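Local coordinates for protein probable Rab-related GTPase (Acanthamoeba polyphaga mimivirus, PDB 5XC5) that binds GTP with magnesium as a Rab-family small GTPase and may take part in protein transport, at residues A[103-108]-A[112-117]. The protein carries 1 engineered substitution. Numbering follows the deposited sequence. Where two conformers were deposited one is given.
Sequences DLRINC and YYILVV
L104 holds its CG anti to the backbone N (chi1 170°), and I114 runs its CG1-CD1 arm out extended (chi2 -179°); both CB atoms point toward the other segment, and with these torsions the branches meet tip to tip, L104 CD2 lying 3.8 Å from I114 CD1. R105 joins them differently. Its CB does not head for the strand, but the chain, extended from CG to NE, brings its end nearer and carries the guanidinium across the same methyl: I114 CD1 lies 3.6 Å from both R105 NE and R105 NH2, beside the NE-CZ-NH2 side of the group and away from NH1. The approach to the guanidinium plane is oblique. I114 CD1 is thus the one atom of 112-117 that both helical side chains touch, and with no hydrogen bond between the segments and 122 Å² buried in all, the contact is small and made by van der Waals packing.

The touching residues come from the last turns of helix 91-107 and the first residues of strand 113-119, the return half of a beta-alpha-beta crossover from strand 81-87 in the Ras-like P-loop GTPase fold. Strand 81-87 widens the apolar layer under the helix, C82 touching L104 and V84 touching I114. The guanidinium of R105 also has partners outside the two segments: NH1 donates to the backbone O of N142, and NH2 makes a long, weak ion pair with D143 OD2. At the helix end, N107 ND2 donates to D103 O at 2.9 Å (N-H...O 163°), reaching the carbonyl from the face opposite to N107 N.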
# COMPACT_ATOMS: atom_id res chain seq x y z
N ASP A 103 -10.77 6.54 -7.16
CA ASP A 103 -11.03 7.65 -6.25
C ASP A 103 -9.78 8.49 -6.02
O ASP A 103 -9.85 9.72 -5.98
CB ASP A 103 -11.55 7.11 -4.93
CG ASP A 103 -12.99 6.65 -5.02
OD1 ASP A 103 -13.55 6.73 -6.14
OD2 ASP A 103 -13.54 6.22 -4.00
N LEU A 104 -8.63 7.83 -5.83
CA LEU A 104 -7.38 8.57 -5.73
C LEU A 104 -7.19 9.47 -6.94
O LEU A 104 -6.83 10.65 -6.80
CB LEU A 104 -6.21 7.59 -5.59
CG LEU A 104 -4.80 8.17 -5.70
CD1 LEU A 104 -4.49 9.11 -4.56
CD2 LEU A 104 -3.78 7.03 -5.75
N ARG A 105 -7.44 8.95 -8.13
CA ARG A 105 -7.16 9.73 -9.34
C ARG A 105 -8.13 10.88 -9.54
O ARG A 105 -7.74 11.92 -10.09
CB ARG A 105 -7.07 8.81 -10.56
CG ARG A 105 -5.73 8.06 -10.59
CD ARG A 105 -5.72 6.91 -11.57
NE ARG A 105 -4.36 6.38 -11.73
CZ ARG A 105 -4.07 5.22 -12.30
NH1 ARG A 105 -5.03 4.43 -12.76
NH2 ARG A 105 -2.80 4.83 -12.39
N ILE A 106 -9.38 10.74 -9.09
CA ILE A 106 -10.32 11.86 -9.10
C ILE A 106 -9.81 13.01 -8.24
O ILE A 106 -9.99 14.18 -8.58
CB ILE A 106 -11.70 11.39 -8.62
CG1 ILE A 106 -12.37 10.51 -9.68
CG2 ILE A 106 -12.59 12.57 -8.24
CD1 ILE A 106 -13.56 9.75 -9.15
N ASN A 107 -9.16 12.69 -7.13
CA ASN A 107 -8.80 13.69 -6.14
C ASN A 107 -7.35 14.13 -6.20
O ASN A 107 -6.98 15.10 -5.54
CB ASN A 107 -9.10 13.16 -4.74
CG ASN A 107 -10.58 13.08 -4.45
OD1 ASN A 107 -11.20 14.09 -4.09
ND2 ASN A 107 -11.16 11.91 -4.62
N CYS A 108 -6.51 13.44 -6.97
CA CYS A 108 -5.08 13.71 -6.95
C CYS A 108 -4.55 13.50 -8.35
O CYS A 108 -4.80 12.46 -8.97
CB CYS A 108 -4.38 12.76 -5.97
SG CYS A 108 -2.58 12.86 -5.96
N TYR A 112 2.93 9.66 -8.88
CA TYR A 112 3.87 9.18 -9.88
C TYR A 112 3.88 7.66 -10.00
O TYR A 112 4.18 7.14 -11.08
CB TYR A 112 5.27 9.64 -9.49
CG TYR A 112 6.35 9.25 -10.46
CD1 TYR A 112 6.47 9.89 -11.69
CD2 TYR A 112 7.28 8.26 -10.13
CE1 TYR A 112 7.47 9.54 -12.58
CE2 TYR A 112 8.28 7.91 -11.02
CZ TYR A 112 8.37 8.56 -12.24
OH TYR A 112 9.37 8.22 -13.13
N TYR A 113 3.56 6.95 -8.93
CA TYR A 113 3.67 5.50 -8.91
C TYR A 113 2.60 4.96 -7.98
O TYR A 113 2.55 5.35 -6.80
CB TYR A 113 5.06 5.09 -8.42
CG TYR A 113 5.37 3.60 -8.41
CD1 TYR A 113 5.23 2.82 -9.56
CD2 TYR A 113 5.86 3.00 -7.26
CE1 TYR A 113 5.57 1.46 -9.54
CE2 TYR A 113 6.19 1.66 -7.23
CZ TYR A 113 6.05 0.89 -8.36
OH TYR A 113 6.39 -0.44 -8.29
N ILE A 114 1.76 4.08 -8.51
CA ILE A 114 0.75 3.36 -7.75
C ILE A 114 1.16 1.89 -7.77
O ILE A 114 1.35 1.32 -8.85
CB ILE A 114 -0.65 3.53 -8.34
CG1 ILE A 114 -1.06 5.00 -8.30
CG2 ILE A 114 -1.63 2.68 -7.58
CD1 ILE A 114 -2.46 5.24 -8.87
N LEU A 115 1.33 1.30 -6.59
CA LEU A 115 1.75 -0.08 -6.43
C LEU A 115 0.67 -0.85 -5.69
O LEU A 115 0.36 -0.52 -4.54
CB LEU A 115 3.08 -0.14 -5.68
CG LEU A 115 3.62 -1.54 -5.36
CD1 LEU A 115 3.77 -2.38 -6.61
CD2 LEU A 115 4.96 -1.40 -4.63
N VAL A 116 0.06 -1.82 -6.37
CA VAL A 116 -0.94 -2.70 -5.76
C VAL A 116 -0.21 -3.80 -5.00
O VAL A 116 0.65 -4.49 -5.56
CB VAL A 116 -1.85 -3.30 -6.85
CG1 VAL A 116 -2.76 -4.37 -6.26
CG2 VAL A 116 -2.65 -2.20 -7.54
N VAL A 117 -0.56 -3.97 -3.73
CA VAL A 117 0.08 -4.95 -2.87
C VAL A 117 -0.91 -6.08 -2.62
O VAL A 117 -1.93 -5.88 -1.95
CB VAL A 117 0.54 -4.34 -1.53
CG1 VAL A 117 1.20 -5.40 -0.64
CG2 VAL A 117 1.47 -3.17 -1.79